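Local coordinates for Dye type peroxidase A (Streptomyces lividans 1326, PDB 6GZW), which is a haem-containing dye-decolourising peroxidase that probably uses hydrogen peroxide to oxidise dyes and other substrates, at residues A[51-56]-A[126-131]; A[58-61]-A[65-68]. One frame throughout, in Å; residues are numbered along the deposited sequence.

Interaction 1 of 2, residues A[51-56]-A[126-131]; sequences RRWSDT and LWVQIG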
loop_
_atom_site.group_PDB
_atom_site.type_symbol
_atom_site.label_atom_id
_atom_site.label_comp_id
_atom_site.label_asym_id
_atom_site.label_seq_id
_atom_site.Cartn_x
_atom_site.Cartn_y
_atom_site.Cartn_z
ATOM N N ARG A 51 3.672 23.940 -14.943
ATOM C CA ARG A 51 2.370 24.629 -14.845
ATOM C C ARG A 51 1.197 23.660 -14.675
ATOM O O ARG A 51 0.355 23.832 -13.778
ATOM C CB ARG A 51 2.095 25.559 -16.057
ATOM C CG ARG A 51 2.606 26.969 -15.868
ATOM C CD ARG A 51 2.113 27.982 -16.924
ATOM N NE ARG A 51 2.489 27.677 -18.326
ATOM C CZ ARG A 51 3.716 27.730 -18.881
ATOM N NH1 ARG A 51 4.803 28.060 -18.184
ATOM N NH2 ARG A 51 3.864 27.433 -20.178
ATOM N N ARG A 52 1.131 22.646 -15.544
ATOM C CA ARG A 52 0.084 21.631 -15.471
ATOM C C ARG A 52 0.137 20.956 -14.106
ATOM O O ARG A 52 -0.871 20.846 -13.412
ATOM C CB ARG A 52 0.232 20.543 -16.551
ATOM C CG ARG A 52 -0.254 20.932 -17.916
ATOM C CD ARG A 52 -0.431 19.744 -18.849
ATOM N NE ARG A 52 0.762 18.926 -19.141
ATOM C CZ ARG A 52 1.770 19.263 -19.951
ATOM N NH1 ARG A 52 1.833 20.473 -20.550
ATOM N NH2 ARG A 52 2.732 18.388 -20.174
ATOM N N TRP A 53 1.326 20.494 -13.755
ATOM C CA TRP A 53 1.490 19.730 -12.529
ATOM C C TRP A 53 1.098 20.560 -11.313
ATOM O O TRP A 53 0.446 20.054 -10.413
ATOM C CB TRP A 53 2.940 19.258 -12.352
ATOM C CG TRP A 53 3.283 17.981 -13.012
ATOM C CD1 TRP A 53 2.427 17.059 -13.570
ATOM C CD2 TRP A 53 4.584 17.417 -13.106
ATOM N NE1 TRP A 53 3.139 15.981 -14.041
ATOM C CE2 TRP A 53 4.460 16.166 -13.769
ATOM C CE3 TRP A 53 5.855 17.853 -12.737
ATOM C CZ2 TRP A 53 5.553 15.355 -14.031
ATOM C CZ3 TRP A 53 6.935 17.046 -13.009
ATOM C CH2 TRP A 53 6.776 15.802 -13.617
ATOM N N SER A 54 1.501 21.832 -11.302
ATOM C CA SER A 54 1.169 22.718 -10.178
ATOM C C SER A 54 -0.326 22.963 -10.053
ATOM O O SER A 54 -0.859 22.965 -8.974
ATOM C CB SER A 54 1.919 24.049 -10.291
ATOM O OG SER A 54 3.334 23.881 -10.300
ATOM N N ASP A 55 -1.026 23.154 -11.179
ATOM C CA ASP A 55 -2.469 23.312 -11.159
ATOM C C ASP A 55 -3.195 22.041 -10.676
ATOM O O ASP A 55 -4.123 22.104 -9.880
ATOM C CB ASP A 55 -2.942 23.723 -12.560
ATOM C CG ASP A 55 -4.447 24.008 -12.618
ATOM O OD1 ASP A 55 -4.882 25.001 -12.017
ATOM O OD2 ASP A 55 -5.180 23.230 -13.261
ATOM N N THR A 56 -2.719 20.879 -11.120
ATOM C CA THR A 56 -3.226 19.584 -10.653
ATOM C C THR A 56 -2.992 19.447 -9.141
ATOM O O THR A 56 -3.908 19.101 -8.417
ATOM C CB THR A 56 -2.588 18.432 -11.464
ATOM O OG1 THR A 56 -3.026 18.566 -12.818
ATOM C CG2 THR A 56 -2.954 17.023 -10.930
ATOM N N LEU A 126 13.252 14.606 -13.354
ATOM C CA LEU A 126 12.220 15.212 -12.519
ATOM C C LEU A 126 11.753 14.221 -11.471
ATOM O O LEU A 126 11.638 13.028 -11.771
ATOM C CB LEU A 126 11.014 15.621 -13.358
ATOM C CG LEU A 126 11.246 16.762 -14.349
ATOM C CD1 LEU A 126 10.123 16.795 -15.362
ATOM C CD2 LEU A 126 11.383 18.096 -13.618
ATOM N N TRP A 127 11.442 14.712 -10.283
ATOM C CA TRP A 127 10.922 13.848 -9.208
ATOM C C TRP A 127 9.635 14.421 -8.670
ATOM O O TRP A 127 9.506 15.626 -8.519
ATOM C CB TRP A 127 11.975 13.788 -8.114
ATOM C CG TRP A 127 11.648 13.004 -6.875
ATOM C CD1 TRP A 127 11.629 11.628 -6.720
ATOM C CD2 TRP A 127 11.330 13.557 -5.595
ATOM N NE1 TRP A 127 11.342 11.321 -5.418
ATOM C CE2 TRP A 127 11.156 12.476 -4.703
ATOM C CE3 TRP A 127 11.210 14.871 -5.103
ATOM C CZ2 TRP A 127 10.849 12.668 -3.338
ATOM C CZ3 TRP A 127 10.882 15.066 -3.746
ATOM C CH2 TRP A 127 10.730 13.972 -2.875
ATOM N N VAL A 128 8.651 13.549 -8.398
ATOM C CA VAL A 128 7.449 13.960 -7.698
ATOM C C VAL A 128 7.213 13.038 -6.521
ATOM O O VAL A 128 7.328 11.802 -6.666
ATOM C CB VAL A 128 6.199 13.917 -8.618
ATOM C CG1 VAL A 128 5.010 14.536 -7.892
ATOM C CG2 VAL A 128 6.487 14.630 -9.925
ATOM N N GLN A 129 6.886 13.637 -5.369
ATOM C CA GLN A 129 6.492 12.896 -4.173
ATOM C C GLN A 129 5.023 13.136 -3.899
ATOM O O GLN A 129 4.575 14.274 -3.727
ATOM C CB GLN A 129 7.322 13.353 -2.969
ATOM C CG GLN A 129 6.915 12.739 -1.623
ATOM C CD GLN A 129 7.683 13.361 -0.484
ATOM O OE1 GLN A 129 7.501 14.553 -0.171
ATOM N NE2 GLN A 129 8.550 12.586 0.133
ATOM N N ILE A 130 4.261 12.043 -3.834
ATOM C CA ILE A 130 2.854 12.114 -3.515
ATOM C C ILE A 130 2.617 11.354 -2.216
ATOM O O ILE A 130 3.094 10.230 -2.070
ATOM C CB ILE A 130 2.027 11.494 -4.645
ATOM C CG1 ILE A 130 2.195 12.393 -5.871
ATOM C CG2 ILE A 130 0.550 11.360 -4.244
ATOM C CD1 ILE A 130 1.790 11.754 -7.135
ATOM N N GLY A 131 1.888 11.966 -1.292
ATOM C CA GLY A 131 1.454 11.320 -0.068
ATOM C C GLY A 131 0.088 11.747 0.409
ATOM O O GLY A 131 -0.348 12.868 0.137
#
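Trp53 reaches from helix 43-61 to rest its indole on Val128 and Leu126 of strand 126-132, a helix-on-sheet packing within the N-terminal of the two ferredoxin-like (dimeric alpha+beta barrel) halves of the dye-decolourising peroxidase fold. The tight part is a CH-pi contact: Val128 CG2 stands over one face of the six-membered ring, 4.1 Å from its centroid and 18° off the ring normal. It is displaced toward the rim, 3.9 Å from Trp53 CH2. Leu126, two residues away on the same side of the strand, brings one branch obliquely against the CH2-CZ3 bond of the indole, with CD1 3.9 Å from Trp53 CH2. The Trp53 CB points toward the strand, and with CG beside the backbone N and anti to the carbonyl carbon (chi1 -86°) the six-membered ring ends at the strand. Phe35 of the adjoining strand meets the indole with the planes at about 50°, while the buried indole NE1 is satisfied by the carbonyl oxygen of Ile145 on helix 135-149. An alanine here would remove the whole wedge and would probably leave Val128 CG2 and Leu126 CD1 facing a gap, and Ile145 O without the indole N-H. The helix and strand backbones stay well apart, the nearest CA atoms, of Trp53 and Val128, being 9.6 Å from each other, so within the two segments it is Trp53 that spans the distance. The loose side is the outer surface of the helix, where Arg51 is exposed and lies against Tyr369. Leu126 CD1 also comes within 4.0 Å of Trp53 CZ3.

Interaction 2 of 2, residues A[58-61]-A[65-68]; sequences RRLM and PAGS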
loop_
_atom_site.group_PDB
_atom_site.type_symbol
_atom_site.label_atom_id
_atom_site.label_comp_id
_atom_site.label_asym_id
_atom_site.label_seq_id
_atom_site.Cartn_x
_atom_site.Cartn_y
_atom_site.Cartn_z
ATOM N N ARG A 58 -2.570 21.828 -6.866
ATOM C CA ARG A 58 -3.413 22.797 -6.186
ATOM C C ARG A 58 -4.839 22.292 -6.034
ATOM O O ARG A 58 -5.400 22.275 -4.936
ATOM C CB ARG A 58 -3.389 24.140 -6.922
ATOM C CG ARG A 58 -3.962 25.321 -6.137
ATOM C CD ARG A 58 -5.412 25.632 -6.444
ATOM N NE ARG A 58 -5.666 25.760 -7.881
ATOM C CZ ARG A 58 -6.870 25.727 -8.437
ATOM N NH1 ARG A 58 -7.969 25.592 -7.688
ATOM N NH2 ARG A 58 -6.969 25.791 -9.751
ATOM N N ARG A 59 -5.438 21.818 -7.136
ATOM C CA ARG A 59 -6.807 21.327 -7.061
ATOM C C ARG A 59 -6.921 20.125 -6.164
ATOM O O ARG A 59 -7.794 20.072 -5.271
ATOM C CB ARG A 59 -7.327 20.936 -8.446
ATOM C CG ARG A 59 -7.532 22.091 -9.427
ATOM C CD ARG A 59 -7.724 21.620 -10.881
ATOM N NE ARG A 59 -7.621 22.742 -11.816
ATOM C CZ ARG A 59 -8.594 23.627 -12.076
ATOM N NH1 ARG A 59 -9.810 23.527 -11.544
ATOM N NH2 ARG A 59 -8.333 24.644 -12.894
ATOM N N LEU A 60 -6.063 19.134 -6.416
ATOM C CA LEU A 60 -6.201 17.863 -5.705
ATOM C C LEU A 60 -5.926 18.004 -4.210
ATOM O O LEU A 60 -6.605 17.384 -3.396
ATOM C CB LEU A 60 -5.317 16.789 -6.336
ATOM C CG LEU A 60 -6.001 15.994 -7.454
ATOM C CD1 LEU A 60 -6.623 16.845 -8.559
ATOM C CD2 LEU A 60 -4.987 15.040 -8.034
ATOM N N MET A 61 -4.958 18.848 -3.849
ATOM C CA MET A 61 -4.675 19.083 -2.416
ATOM C C MET A 61 -5.835 19.774 -1.685
ATOM O O MET A 61 -5.982 19.653 -0.475
ATOM C CB MET A 61 -3.368 19.856 -2.215
ATOM C CG MET A 61 -2.132 19.031 -2.517
ATOM S SD MET A 61 -0.615 19.943 -2.245
ATOM C CE MET A 61 -0.855 20.376 -0.521
ATOM N N PRO A 65 -11.681 17.834 -7.788
ATOM C CA PRO A 65 -11.283 17.000 -8.927
ATOM C C PRO A 65 -10.243 17.674 -9.778
ATOM O O PRO A 65 -10.033 18.882 -9.675
ATOM C CB PRO A 65 -12.584 16.852 -9.744
ATOM C CG PRO A 65 -13.452 18.004 -9.319
ATOM C CD PRO A 65 -13.067 18.338 -7.897
ATOM N N ALA A 66 -9.604 16.901 -10.650
ATOM C CA ALA A 66 -8.782 17.462 -11.682
ATOM C C ALA A 66 -9.640 18.429 -12.525
ATOM O O ALA A 66 -10.850 18.309 -12.565
ATOM C CB ALA A 66 -8.209 16.353 -12.559
ATOM N N GLY A 67 -8.970 19.392 -13.153
ATOM C CA GLY A 67 -9.633 20.435 -13.917
ATOM C C GLY A 67 -10.444 19.909 -15.087
ATOM O O GLY A 67 -11.407 20.544 -15.507
ATOM N N SER A 68 -10.050 18.748 -15.602
ATOM C CA SER A 68 -10.757 18.136 -16.705
ATOM C C SER A 68 -10.394 16.665 -16.753
ATOM O O SER A 68 -9.368 16.259 -16.234
ATOM C CB SER A 68 -10.396 18.822 -18.019
ATOM O OG SER A 68 -9.013 18.732 -18.264
HETATM O O HOH W 1 -10.889 21.548 -9.836
#
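The Arg59 guanidinium is sandwiched between Gly67 and Arg58, with a water at its edge, where the C-terminal turn of helix 43-61 meets the loop that folds back on it, at the surface of the N-terminal ferredoxin-like half. Gly67 CA lies 3.5 Å above one face, offset toward the rim; over the centre of the opposite face sits Arg58 NH2, 3.5 Å from the plane of the Arg59 group. In the plane, Arg59 NH1 donates to the water at 2.8 Å. The two guanidinium planes are steeply inclined, and both groups share a counter-ion, Asp55, whose carboxylate forms salt bridges with Arg59 NE and Arg58 NH2 and would probably offset the charge of the pair. With chi2 (166°) and chi3 (-167°) both near anti, the Arg59 chain stays straight from CG to NE, its CD 3.4 Å from Gly67 N and, nearer the helix, its CB 3.6 Å from Pro65 O. Because Gly67 has no side chain, its CA can lie over the guanidinium; a CB there would come within 3.1 Å of Arg59 NE. Leu60 makes the inward, apolar half of the contact: its CD1 meets the peptide between Pro65 and Ala66, 3.6 Å from Ala66 N, while the same side chain is buried against His140, Ala141 and Ala144 of helix 135-149. Ala66 N donates to Asp70 OD1, a bond within the loop itself. Pro65, by contrast, is exposed, and its carbonyl completes the bridge: the water that accepts from Arg59 NH1 donates to Pro65 O, 2.8 Å away.

Overall arrangement
Both contacts use helix 43-61, and their centres are about 11 Å apart. Interaction 1 is the buried one, its centre about 15 Å from the centre of the chain, and sets the helix on the sheet; the centre of interaction 2 lies about 24 Å from it, where the chain leaves the same helix and folds back over its end. In sequence, interaction 2 is nested within the loop that interaction 1 closes. Asp55, on the 51-56 segment but not in its contact with the strand, pairs with Arg58 and Arg59 of interaction 2, and helix 135-149 backs Trp53 as well as Leu60. The haem pocket is built from residues between 177 and 352, so neither contact supplies a haem-pocket residue.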